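PDB 6YQ4: tannase from Fusobacterium nucleatum subsp. nucleatum ATCC 25586, which probably hydrolyses gallotannins, plant polyphenols against which it gives the bacterium detoxicant activity, and binds a magnesium ion. Local coordinates for residues D183-Y187 and N416-M420; I209-E213 and M421-Y425; N227-E233 and S251-L257; R439-D444 and P471-H476. The contacts are given in a common frame with arbitrary orientation. Numbering follows the deposited sequence.

Contact 1: residues D183-Y187 and N416-M420; sequences DYLPY and NIIKM
Met420 sets its CG over one face of the Tyr184 ring. This CG is 4.3 Å from the ring centroid, 27° off the normal, which makes a CH-pi contact. Met420 SD is 4.5 Å from the same centroid and 5.1 Å from that of Tyr187. Both are Met-aromatic contacts with oblique geometry. Met420 CE reaches Tyr187 CE1 at 4.0 Å. The thioether thus lies between two tyrosines three residues apart, both with chi1 m. Segment 183-187 passes from a 3-10 turn at Asp183-Tyr184 into helix 185-191. Segment 416-420 is helical, and Met420 N bonds back to Asn416 O at 3.2 Å. The contact joins the start of helix 185-191 to the end of helix 415-420. The nearest CA atoms are those of Asp183 and Met420, 7.2 Å apart. Tyr184 OH donates to Met420 O at 2.7 Å. Lys419, all chi t, brings NZ to 3.4 Å from Asp183 OD2, a weak salt bridge. That OD2 is also bonded to Tyr426 OH. Helix 134-148 packs against both tyrosines, and its Lys140 makes a cation-pi contact with Tyr184. The junction combines a buried thioether-aromatic overlap and one short hydrogen bond with a weak, partly exposed salt bridge.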
loop_
_atom_site.group_PDB
_atom_site.type_symbol
_atom_site.label_atom_id
_atom_site.label_comp_id
_atom_site.label_asym_id
_atom_site.label_seq_id
_atom_site.Cartn_x
_atom_site.Cartn_y
_atom_site.Cartn_z
ATOM N N ASP A 183 20.454 1.093 -1.425
ATOM C CA ASP A 183 20.020 2.344 -0.801
ATOM C C ASP A 183 19.619 2.176 0.659
ATOM O O ASP A 183 19.776 3.107 1.462
ATOM C CB ASP A 183 18.829 2.907 -1.566
ATOM C CG ASP A 183 19.121 3.109 -3.028
ATOM O OD1 ASP A 183 20.221 2.708 -3.478
ATOM O OD2 ASP A 183 18.246 3.678 -3.719
ATOM N N TYR A 184 19.065 1.017 1.013
ATOM C CA TYR A 184 18.523 0.784 2.334
ATOM C C TYR A 184 19.558 0.272 3.332
ATOM O O TYR A 184 19.324 0.364 4.547
ATOM C CB TYR A 184 17.364 -0.199 2.221
ATOM C CG TYR A 184 16.300 0.253 1.257
ATOM C CD1 TYR A 184 15.261 1.058 1.677
ATOM C CD2 TYR A 184 16.327 -0.135 -0.078
ATOM C CE1 TYR A 184 14.281 1.479 0.796
ATOM C CE2 TYR A 184 15.356 0.280 -0.962
ATOM C CZ TYR A 184 14.333 1.074 -0.524
ATOM O OH TYR A 184 13.360 1.487 -1.412
ATOM N N LEU A 185 20.695 -0.241 2.853
ATOM C CA LEU A 185 21.671 -0.871 3.740
ATOM C C LEU A 185 22.220 0.064 4.813
ATOM O O LEU A 185 22.289 -0.364 5.978
ATOM C CB LEU A 185 22.812 -1.479 2.915
ATOM C CG LEU A 185 22.485 -2.277 1.658
ATOM C CD1 LEU A 185 23.762 -2.934 1.155
ATOM C CD2 LEU A 185 21.408 -3.323 1.928
ATOM N N PRO A 186 22.631 1.312 4.523
ATOM C CA PRO A 186 23.121 2.172 5.626
ATOM C C PRO A 186 22.107 2.354 6.746
ATOM O O PRO A 186 22.497 2.534 7.908
ATOM C CB PRO A 186 23.447 3.506 4.933
ATOM C CG PRO A 186 23.724 3.135 3.499
ATOM C CD PRO A 186 22.756 1.985 3.212
ATOM N N TYR A 187 20.809 2.291 6.446
ATOM C CA TYR A 187 19.838 2.336 7.529
ATOM C C TYR A 187 19.716 0.989 8.231
ATOM O O TYR A 187 19.460 0.947 9.442
ATOM C CB TYR A 187 18.474 2.779 7.010
ATOM C CG TYR A 187 18.431 4.167 6.410
ATOM C CD1 TYR A 187 18.687 4.367 5.053
ATOM C CD2 TYR A 187 18.089 5.282 7.194
ATOM C CE1 TYR A 187 18.618 5.626 4.489
ATOM C CE2 TYR A 187 18.019 6.555 6.638
ATOM C CZ TYR A 187 18.291 6.714 5.280
ATOM O OH TYR A 187 18.241 7.956 4.696
ATOM N N ASN A 416 16.929 11.381 -2.606
ATOM C CA ASN A 416 17.204 9.967 -2.395
ATOM C C ASN A 416 16.190 9.305 -1.459
ATOM O O ASN A 416 15.987 8.083 -1.535
ATOM C CB ASN A 416 18.635 9.811 -1.870
ATOM C CG ASN A 416 19.015 8.363 -1.617
ATOM O OD1 ASN A 416 19.539 8.024 -0.550
ATOM N ND2 ASN A 416 18.752 7.496 -2.596
ATOM N N ILE A 417 15.522 10.084 -0.619
ATOM C CA ILE A 417 14.489 9.542 0.252
ATOM C C ILE A 417 13.141 9.514 -0.453
ATOM O O ILE A 417 12.349 8.588 -0.261
ATOM C CB ILE A 417 14.451 10.360 1.562
ATOM C CG1 ILE A 417 15.782 10.179 2.306
ATOM C CG2 ILE A 417 13.294 9.921 2.427
ATOM C CD1 ILE A 417 15.841 10.826 3.662
ATOM N N ILE A 418 12.853 10.514 -1.281
ATOM C CA ILE A 418 11.689 10.400 -2.152
ATOM C C ILE A 418 11.797 9.139 -3.002
ATOM O O ILE A 418 10.825 8.383 -3.146
ATOM C CB ILE A 418 11.539 11.666 -3.017
ATOM C CG1 ILE A 418 11.428 12.901 -2.114
ATOM C CG2 ILE A 418 10.335 11.555 -3.921
ATOM C CD1 ILE A 418 11.220 14.210 -2.859
ATOM N N LYS A 419 12.996 8.869 -3.535
ATOM C CA LYS A 419 13.209 7.674 -4.350
ATOM C C LYS A 419 12.929 6.403 -3.559
ATOM O O LYS A 419 12.174 5.526 -4.009
ATOM C CB LYS A 419 14.635 7.644 -4.884
ATOM C CG LYS A 419 14.871 6.423 -5.743
ATOM C CD LYS A 419 16.365 6.135 -5.990
ATOM C CE LYS A 419 16.542 4.677 -6.444
ATOM N NZ LYS A 419 17.880 4.406 -6.977
ATOM N N MET A 420 13.522 6.294 -2.366
ATOM C CA MET A 420 13.415 5.072 -1.572
ATOM C C MET A 420 11.990 4.728 -1.169
ATOM O O MET A 420 11.765 3.600 -0.699
ATOM C CB MET A 420 14.261 5.176 -0.312
ATOM C CG MET A 420 15.728 4.851 -0.537
ATOM S SD MET A 420 16.637 4.941 1.024
ATOM C CE MET A 420 17.132 6.639 0.938
#

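Contact 2: residues I209-E213 and M421-Y425; sequences ITNLE and MNPMY
Glu213 OE2 is the shared acceptor. It takes a hydrogen bond from Tyr425 OH at 2.6 Å, near the plane of the ring, and one from Asn422 ND2 at 3.0 Å. Asn422 ND2 also donates to Asn211 OD1 at 3.3 Å, and that oxygen is also bonded to Asn214. The other end of the Asn422 amide works within its own segment. Its OD1 accepts from Met424 N at 3.1 Å, forming an Asx turn that leads into the 3-10 segment 423-425. Tyr425 N bonds to Asn422 O at 3.2 Å, the backbone bond of the 3-10 segment. Asn422 has chi1 t and Glu213 chi1 p. Asn211 adopts a left-handed backbone conformation (phi 49°, psi 44°) just before helix 212-223. Its CA is 5.4 Å from Asn422 CA, the nearest CA pair. Packing flanks these bonds. Thr210 CG2 meets Pro423 CD at 3.4 Å, and Asn211 ND2 lies 3.6 Å from Met424 CG. That ND2 is satisfied by the hydroxyl of Tyr275. The contact joins the loop after strand 202-206 and the start of helix 212-223 to the loop after helix 415-420. Helix 167-177 packs against Thr210, Met421 and Pro423, and helix 450-461 against Asn211 and Met424.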
loop_
_atom_site.group_PDB
_atom_site.type_symbol
_atom_site.label_atom_id
_atom_site.label_comp_id
_atom_site.label_asym_id
_atom_site.label_seq_id
_atom_site.Cartn_x
_atom_site.Cartn_y
_atom_site.Cartn_z
ATOM N N ILE A 209 -1.088 3.603 -1.529
ATOM C CA ILE A 209 -0.861 5.037 -1.669
ATOM C C ILE A 209 0.620 5.232 -1.967
ATOM O O ILE A 209 1.395 5.532 -1.047
ATOM C CB ILE A 209 -1.292 5.818 -0.398
ATOM C CG1 ILE A 209 -2.731 5.488 0.017
ATOM C CG2 ILE A 209 -1.128 7.331 -0.545
ATOM C CD1 ILE A 209 -3.761 5.751 -1.026
ATOM N N THR A 210 1.029 5.034 -3.235
ATOM C CA THR A 210 2.419 5.187 -3.709
ATOM C C THR A 210 2.562 6.256 -4.777
ATOM O O THR A 210 1.615 6.984 -5.102
ATOM C CB THR A 210 3.019 3.935 -4.364
ATOM O OG1 THR A 210 2.029 3.209 -5.126
ATOM C CG2 THR A 210 3.788 3.098 -3.416
ATOM N N ASN A 211 3.761 6.269 -5.385
ATOM C CA ASN A 211 4.116 7.242 -6.415
ATOM C C ASN A 211 3.786 8.664 -5.956
ATOM O O ASN A 211 3.244 9.470 -6.726
ATOM C CB ASN A 211 3.398 6.910 -7.706
ATOM C CG ASN A 211 4.160 7.328 -8.933
ATOM O OD1 ASN A 211 5.107 8.107 -8.849
ATOM N ND2 ASN A 211 3.762 6.772 -10.102
ATOM N N LEU A 212 4.128 8.971 -4.690
ATOM C CA LEU A 212 3.567 10.149 -4.016
ATOM C C LEU A 212 3.842 11.438 -4.783
ATOM O O LEU A 212 2.939 12.255 -4.988
ATOM C CB LEU A 212 4.107 10.253 -2.589
ATOM C CG LEU A 212 3.550 9.108 -1.760
ATOM C CD1 LEU A 212 4.118 9.130 -0.367
ATOM C CD2 LEU A 212 2.046 9.188 -1.769
ATOM N N GLU A 213 5.078 11.631 -5.237
ATOM C CA GLU A 213 5.403 12.850 -5.966
ATOM C C GLU A 213 4.671 12.967 -7.308
ATOM O O GLU A 213 4.600 14.078 -7.848
ATOM C CB GLU A 213 6.928 12.940 -6.179
ATOM C CG GLU A 213 7.540 11.879 -7.095
ATOM C CD GLU A 213 7.918 10.621 -6.344
ATOM O OE1 GLU A 213 7.275 10.379 -5.296
ATOM O OE2 GLU A 213 8.824 9.864 -6.802
ATOM N N MET A 421 11.037 5.658 -1.301
ATOM C CA MET A 421 9.650 5.372 -0.958
ATOM C C MET A 421 8.820 4.997 -2.169
ATOM O O MET A 421 7.633 4.701 -2.004
ATOM C CB MET A 421 8.980 6.568 -0.251
ATOM C CG MET A 421 9.605 6.977 1.067
ATOM S SD MET A 421 9.679 5.598 2.217
ATOM C CE MET A 421 7.971 4.958 2.210
ATOM N N ASN A 422 9.405 5.017 -3.371
ATOM C CA ASN A 422 8.630 4.861 -4.603
ATOM C C ASN A 422 9.001 3.605 -5.385
ATOM O O ASN A 422 10.077 3.561 -6.008
ATOM C CB ASN A 422 8.796 6.086 -5.494
ATOM C CG ASN A 422 7.843 6.059 -6.679
ATOM O OD1 ASN A 422 7.046 5.128 -6.823
ATOM N ND2 ASN A 422 7.905 7.082 -7.518
ATOM N N PRO A 423 8.150 2.578 -5.404
ATOM C CA PRO A 423 8.482 1.355 -6.154
ATOM C C PRO A 423 8.791 1.598 -7.626
ATOM O O PRO A 423 9.520 0.792 -8.223
ATOM C CB PRO A 423 7.221 0.491 -6.007
ATOM C CG PRO A 423 6.482 1.010 -4.949
ATOM C CD PRO A 423 6.841 2.476 -4.757
ATOM N N MET A 424 8.289 2.689 -8.214
ATOM C CA MET A 424 8.527 2.954 -9.637
ATOM C C MET A 424 10.012 2.972 -9.990
ATOM O O MET A 424 10.404 2.470 -11.050
ATOM C CB MET A 424 7.880 4.269 -10.048
ATOM C CG MET A 424 6.371 4.251 -9.942
ATOM S SD MET A 424 5.611 2.956 -10.940
ATOM C CE MET A 424 5.934 3.640 -12.549
ATOM N N TYR A 425 10.858 3.543 -9.135
ATOM C CA TYR A 425 12.271 3.620 -9.494
ATOM C C TYR A 425 13.005 2.299 -9.314
ATOM O O TYR A 425 14.208 2.241 -9.575
ATOM C CB TYR A 425 12.988 4.703 -8.679
ATOM C CG TYR A 425 12.328 6.049 -8.729
ATOM C CD1 TYR A 425 12.374 6.826 -9.878
ATOM C CD2 TYR A 425 11.644 6.543 -7.624
ATOM C CE1 TYR A 425 11.761 8.075 -9.926
ATOM C CE2 TYR A 425 11.021 7.776 -7.660
ATOM C CZ TYR A 425 11.083 8.536 -8.813
ATOM O OH TYR A 425 10.464 9.759 -8.839
#

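Contact 3: residues N227-E233 and S251-L257; sequences NSYSRME and STVQGNL
Asn227 O starts the ladder, accepting from Leu257 N at 2.7 Å. Two antiparallel strands follow, 228-232 and 252-256, with axes 4.8 Å apart at 173°. Ser228 forms a non-hydrogen-bonded pair with Asn256 (CA to CA 4.2 Å). Tyr229 and Gly255 form a hydrogen-bonded pair: Tyr229 N donates to Gly255 O at 3.0 Å, and the return bond from Gly255 N to Tyr229 O is weak at 3.4 Å. With chi1 p the Tyr229 ring folds over Gly255, whose CA is 4.1 Å from the ring centroid in a CH-pi contact. A CB here would clash with Tyr229 OH. Tyr229 CD1 also meets Leu257 CD2 at 4.1 Å. Ser230 faces Gln254 as a non-hydrogen-bonded pair, on the same face as Ser228 and Asn256. Arg231 and Val253 form a hydrogen-bonded pair, Arg231 N to Val253 O 3.1 Å. Arg231 O accepts from Val253 N and from Thr252 OG1, both at 3.0 Å. Arg231 CG packs on Val253 CG1 at 3.7 Å, and Arg231 NH1 is bonded to Ser352 and Met350. Met232 and Thr252 form a non-hydrogen-bonded pair, and Glu233 N makes a weak 3.3 Å bond to Ser251 O. This two-stranded surface sheet is separate from the central one; Ser228 and Ser230 bond to Arg349 through the backbone. Backbone bonds hold the strands together; Tyr229 over Gly255, with Leu257 and the Arg231-Val253 pair, adds side-chain contacts.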
loop_
_atom_site.group_PDB
_atom_site.type_symbol
_atom_site.label_atom_id
_atom_site.label_comp_id
_atom_site.label_asym_id
_atom_site.label_seq_id
_atom_site.Cartn_x
_atom_site.Cartn_y
_atom_site.Cartn_z
ATOM N N ASN A 227 -15.758 20.129 -8.533
ATOM C CA ASN A 227 -15.402 21.277 -7.706
ATOM C C ASN A 227 -16.107 21.301 -6.354
ATOM O O ASN A 227 -15.946 22.268 -5.602
ATOM C CB ASN A 227 -15.684 22.572 -8.466
ATOM C CG ASN A 227 -14.770 22.740 -9.664
ATOM O OD1 ASN A 227 -13.634 22.249 -9.666
ATOM N ND2 ASN A 227 -15.255 23.424 -10.687
ATOM N N SER A 228 -16.864 20.269 -6.019
ATOM C CA SER A 228 -17.437 20.120 -4.688
ATOM C C SER A 228 -16.930 18.810 -4.101
ATOM O O SER A 228 -16.970 17.776 -4.777
ATOM C CB SER A 228 -18.961 20.134 -4.751
ATOM O OG SER A 228 -19.433 18.870 -5.176
ATOM N N TYR A 229 -16.428 18.853 -2.869
ATOM C CA TYR A 229 -15.794 17.700 -2.243
ATOM C C TYR A 229 -16.588 17.229 -1.028
ATOM O O TYR A 229 -17.488 17.918 -0.532
ATOM C CB TYR A 229 -14.347 18.018 -1.826
ATOM C CG TYR A 229 -14.230 19.211 -0.873
ATOM C CD1 TYR A 229 -14.136 20.507 -1.357
ATOM C CD2 TYR A 229 -14.227 19.031 0.509
ATOM C CE1 TYR A 229 -14.044 21.589 -0.498
ATOM C CE2 TYR A 229 -14.129 20.100 1.371
ATOM C CZ TYR A 229 -14.039 21.377 0.865
ATOM O OH TYR A 229 -13.951 22.442 1.725
ATOM N N SER A 230 -16.241 16.025 -0.561
ATOM C CA SER A 230 -16.635 15.528 0.753
ATOM C C SER A 230 -15.733 14.363 1.124
ATOM O O SER A 230 -15.458 13.494 0.299
ATOM C CB SER A 230 -18.103 15.100 0.824
ATOM O OG SER A 230 -18.430 14.213 -0.216
ATOM N N ARG A 231 -15.287 14.358 2.373
ATOM C CA ARG A 231 -14.246 13.457 2.840
ATOM C C ARG A 231 -14.325 13.389 4.354
ATOM O O ARG A 231 -14.866 14.284 5.013
ATOM C CB ARG A 231 -12.851 13.940 2.415
ATOM C CG ARG A 231 -12.483 15.357 2.978
ATOM C CD ARG A 231 -11.054 15.764 2.574
ATOM N NE ARG A 231 -10.775 17.185 2.786
ATOM C CZ ARG A 231 -10.893 18.140 1.863
ATOM N NH1 ARG A 231 -11.301 17.845 0.642
ATOM N NH2 ARG A 231 -10.615 19.405 2.169
ATOM N N MET A 232 -13.762 12.328 4.905
ATOM C CA MET A 232 -13.585 12.305 6.341
ATOM C C MET A 232 -12.387 13.172 6.683
ATOM O O MET A 232 -11.425 13.258 5.916
ATOM C CB MET A 232 -13.428 10.872 6.848
ATOM C CG MET A 232 -14.781 10.162 6.875
ATOM S SD MET A 232 -14.797 8.359 6.815
ATOM C CE MET A 232 -16.494 8.049 7.341
ATOM N N GLU A 233 -12.482 13.874 7.801
ATOM C CA GLU A 233 -11.402 14.734 8.260
ATOM C C GLU A 233 -10.344 13.863 8.922
ATOM O O GLU A 233 -10.617 13.189 9.917
ATOM C CB GLU A 233 -11.943 15.793 9.212
ATOM C CG GLU A 233 -10.914 16.435 10.119
ATOM C CD GLU A 233 -11.567 17.129 11.302
ATOM O OE1 GLU A 233 -11.396 16.667 12.453
ATOM O OE2 GLU A 233 -12.271 18.131 11.070
ATOM N N SER A 251 -16.305 12.169 11.623
ATOM C CA SER A 251 -16.964 13.369 11.147
ATOM C C SER A 251 -16.467 13.714 9.744
ATOM O O SER A 251 -15.368 13.329 9.327
ATOM C CB SER A 251 -16.728 14.531 12.112
ATOM O OG SER A 251 -15.347 14.700 12.373
ATOM N N THR A 252 -17.298 14.447 9.009
ATOM C CA THR A 252 -17.097 14.644 7.583
ATOM C C THR A 252 -17.109 16.133 7.259
ATOM O O THR A 252 -17.880 16.899 7.837
ATOM C CB THR A 252 -18.178 13.874 6.781
ATOM O OG1 THR A 252 -17.797 13.768 5.408
ATOM C CG2 THR A 252 -19.535 14.544 6.885
ATOM N N VAL A 253 -16.228 16.548 6.352
ATOM C CA VAL A 253 -16.169 17.931 5.897
ATOM C C VAL A 253 -16.539 17.974 4.418
ATOM O O VAL A 253 -16.215 17.056 3.655
ATOM C CB VAL A 253 -14.780 18.558 6.162
ATOM C CG1 VAL A 253 -13.691 17.755 5.530
ATOM C CG2 VAL A 253 -14.724 20.016 5.693
ATOM N N GLN A 254 -17.254 19.030 4.025
ATOM C CA GLN A 254 -17.681 19.193 2.647
ATOM C C GLN A 254 -17.771 20.673 2.321
ATOM O O GLN A 254 -18.010 21.514 3.195
ATOM C CB GLN A 254 -19.028 18.517 2.375
ATOM C CG GLN A 254 -20.084 18.761 3.441
ATOM C CD GLN A 254 -19.863 17.926 4.688
ATOM O OE1 GLN A 254 -19.489 16.762 4.602
ATOM N NE2 GLN A 254 -20.089 18.520 5.852
ATOM N N GLY A 255 -17.590 20.972 1.045
ATOM C CA GLY A 255 -17.638 22.339 0.583
ATOM C C GLY A 255 -17.342 22.381 -0.898
ATOM O O GLY A 255 -17.415 21.364 -1.582
ATOM N N ASN A 256 -16.987 23.570 -1.378
ATOM C CA ASN A 256 -16.688 23.826 -2.778
ATOM C C ASN A 256 -15.276 24.380 -2.922
ATOM O O ASN A 256 -14.867 25.265 -2.166
ATOM C CB ASN A 256 -17.698 24.812 -3.370
ATOM C CG ASN A 256 -19.116 24.282 -3.332
ATOM O OD1 ASN A 256 -19.997 24.871 -2.711
ATOM N ND2 ASN A 256 -19.345 23.162 -4.008
ATOM N N LEU A 257 -14.543 23.870 -3.908
ATOM C CA LEU A 257 -13.193 24.350 -4.181
ATOM C C LEU A 257 -13.166 25.862 -4.395
ATOM O O LEU A 257 -13.992 26.416 -5.126
ATOM C CB LEU A 257 -12.625 23.645 -5.417
ATOM C CG LEU A 257 -12.243 22.161 -5.391
ATOM C CD1 LEU A 257 -11.426 21.768 -6.660
ATOM C CD2 LEU A 257 -11.477 21.831 -4.126
#

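Contact 4: residues R439-D444 and P471-H476; sequences RHGAID and PWGQGH
Asp444 OD2 accepts from His476 ND1 at 3.0 Å, and a water donates to it at 2.6 Å. That water also donates to Gly475 O at 3.0 Å and accepts from Gly441 N at 3.0 Å. Asp444 OD1 is bonded to the backbone of Asp446. Ala442 N donates straight to Pro471 O at 3.1 Å, and Ile443 N to Gln474 O at 3.2 Å. Each segment contains a turn: type I from Gly441 to Asp444, type II from Pro471 to Gln474. Both follow parallel strands of the central sheet, as do the acid and histidine loops of alpha/beta hydrolases. His476 NE2 is hydrogen-bonded to Ser166 OG on a GxSxG turn, consistent with a Ser-His-Asp catalytic triad. His440 NE2 donates to Asp444 O at 3.1 Å, and Gln474 NE2 to Gly475 O at 2.7 Å. Gly441 CA makes a CA-H...O contact with Gln474 O at 3.0 Å; a CB on this residue would clash with that oxygen. Ala442 CB lies 4.3 Å from Trp472 CE3, whose indole NE1 bonds to Asp320 O.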
loop_
_atom_site.group_PDB
_atom_site.type_symbol
_atom_site.label_atom_id
_atom_site.label_comp_id
_atom_site.label_asym_id
_atom_site.label_seq_id
_atom_site.Cartn_x
_atom_site.Cartn_y
_atom_site.Cartn_z
ATOM N N ARG A 439 -5.303 -4.314 -5.791
ATOM C CA ARG A 439 -6.728 -4.021 -5.769
ATOM C C ARG A 439 -6.890 -2.542 -5.522
ATOM O O ARG A 439 -6.263 -1.996 -4.607
ATOM C CB ARG A 439 -7.476 -4.803 -4.673
ATOM C CG ARG A 439 -7.724 -6.303 -4.951
ATOM C CD ARG A 439 -8.502 -6.528 -6.259
ATOM N NE ARG A 439 -8.681 -7.947 -6.606
ATOM C CZ ARG A 439 -7.832 -8.656 -7.358
ATOM N NH1 ARG A 439 -6.727 -8.096 -7.850
ATOM N NH2 ARG A 439 -8.094 -9.927 -7.638
ATOM N N HIS A 440 -7.736 -1.890 -6.306
ATOM C CA HIS A 440 -8.131 -0.517 -5.993
ATOM C C HIS A 440 -9.597 -0.367 -6.345
ATOM O O HIS A 440 -9.970 -0.559 -7.504
ATOM C CB HIS A 440 -7.285 0.506 -6.753
ATOM C CG HIS A 440 -7.625 1.922 -6.415
ATOM N ND1 HIS A 440 -6.933 2.650 -5.470
ATOM C CD2 HIS A 440 -8.608 2.734 -6.871
ATOM C CE1 HIS A 440 -7.462 3.856 -5.374
ATOM N NE2 HIS A 440 -8.480 3.933 -6.214
ATOM N N GLY A 441 -10.420 -0.018 -5.362
ATOM C CA GLY A 441 -11.859 -0.050 -5.562
ATOM C C GLY A 441 -12.351 1.010 -6.538
ATOM O O GLY A 441 -11.837 2.129 -6.599
ATOM N N ALA A 442 -13.394 0.650 -7.287
ATOM C CA ALA A 442 -13.943 1.518 -8.324
ATOM C C ALA A 442 -14.531 2.833 -7.782
ATOM O O ALA A 442 -14.677 3.783 -8.557
ATOM C CB ALA A 442 -14.990 0.728 -9.117
ATOM N N ILE A 443 -14.882 2.918 -6.492
ATOM C CA ILE A 443 -15.306 4.180 -5.890
ATOM C C ILE A 443 -14.292 4.675 -4.857
ATOM O O ILE A 443 -14.637 5.466 -3.985
ATOM C CB ILE A 443 -16.716 4.095 -5.273
ATOM C CG1 ILE A 443 -16.763 3.112 -4.105
ATOM C CG2 ILE A 443 -17.750 3.780 -6.318
ATOM C CD1 ILE A 443 -18.068 3.116 -3.370
ATOM N N ASP A 444 -13.045 4.216 -4.952
ATOM C CA ASP A 444 -11.961 4.649 -4.072
ATOM C C ASP A 444 -11.363 5.946 -4.606
ATOM O O ASP A 444 -10.724 5.964 -5.666
ATOM C CB ASP A 444 -10.898 3.556 -3.980
ATOM C CG ASP A 444 -9.833 3.839 -2.927
ATOM O OD1 ASP A 444 -9.572 5.019 -2.592
ATOM O OD2 ASP A 444 -9.259 2.852 -2.420
ATOM N N PRO A 471 -12.470 -3.632 -7.911
ATOM C CA PRO A 471 -13.762 -4.216 -7.525
ATOM C C PRO A 471 -14.859 -3.159 -7.434
ATOM O O PRO A 471 -14.686 -2.109 -6.814
ATOM C CB PRO A 471 -13.468 -4.842 -6.157
ATOM C CG PRO A 471 -11.972 -4.955 -6.091
ATOM C CD PRO A 471 -11.437 -3.817 -6.879
ATOM N N TRP A 472 -16.002 -3.471 -8.030
ATOM C CA TRP A 472 -17.126 -2.548 -8.123
ATOM C C TRP A 472 -17.704 -2.195 -6.755
ATOM O O TRP A 472 -17.794 -3.035 -5.849
ATOM C CB TRP A 472 -18.224 -3.167 -9.000
ATOM C CG TRP A 472 -19.347 -2.223 -9.239
ATOM C CD1 TRP A 472 -20.549 -2.175 -8.572
ATOM C CD2 TRP A 472 -19.379 -1.166 -10.205
ATOM N NE1 TRP A 472 -21.327 -1.150 -9.076
ATOM C CE2 TRP A 472 -20.632 -0.518 -10.077
ATOM C CE3 TRP A 472 -18.477 -0.709 -11.178
ATOM C CZ2 TRP A 472 -20.992 0.567 -10.874
ATOM C CZ3 TRP A 472 -18.834 0.358 -11.963
ATOM C CH2 TRP A 472 -20.083 0.997 -11.801
ATOM N N GLY A 473 -18.129 -0.943 -6.624
ATOM C CA GLY A 473 -18.759 -0.475 -5.407
ATOM C C GLY A 473 -17.873 -0.488 -4.186
ATOM O O GLY A 473 -18.384 -0.466 -3.060
ATOM N N GLN A 474 -16.561 -0.521 -4.365
ATOM C CA GLN A 474 -15.621 -0.705 -3.268
ATOM C C GLN A 474 -14.826 0.579 -3.067
ATOM O O GLN A 474 -14.219 1.094 -4.010
ATOM C CB GLN A 474 -14.683 -1.888 -3.556
ATOM C CG GLN A 474 -13.484 -2.005 -2.619
ATOM C CD GLN A 474 -13.912 -2.356 -1.202
ATOM O OE1 GLN A 474 -14.546 -3.394 -0.978
ATOM N NE2 GLN A 474 -13.574 -1.487 -0.237
ATOM N N GLY A 475 -14.852 1.106 -1.850
ATOM C CA GLY A 475 -14.072 2.262 -1.488
ATOM C C GLY A 475 -12.740 1.868 -0.893
ATOM O O GLY A 475 -12.255 0.740 -1.076
ATOM N N HIS A 476 -12.146 2.814 -0.151
ATOM C CA HIS A 476 -10.858 2.575 0.482
ATOM C C HIS A 476 -10.985 1.461 1.514
ATOM O O HIS A 476 -11.964 1.394 2.259
ATOM C CB HIS A 476 -10.341 3.863 1.132
ATOM C CG HIS A 476 -8.845 3.962 1.212
ATOM N ND1 HIS A 476 -8.027 3.894 0.103
ATOM C CD2 HIS A 476 -8.019 4.132 2.273
ATOM C CE1 HIS A 476 -6.766 4.027 0.476
ATOM N NE2 HIS A 476 -6.736 4.188 1.786
HETATM O O HOH W 1 -9.604 0.314 -2.494
#

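Contacts 2 and 4 lie nearest the centre of the chain. Contact 2 is the most buried; contacts 1 and 4 are partly buried. Contacts 2 and 4 touch through Ile209 CD1 and His476 CE1, 3.8 Å apart, at the histidine of the putative triad. Contacts 1 and 2 also touch, at Ile418 CG2 and Glu213 CD, 3.5 Å apart. They use consecutive residues, 416-420 and 421-425, so one helix and its following loop serve both. Contact 3 is on the surface; helix 212-223 of contact 2 precedes its first strand. Contact 1 relies on thioether and aromatic overlap, contact 2 on side-chain hydrogen bonds, contact 3 on a backbone ladder, and contact 4 on turn backbones, a water and a His-carboxylate bond.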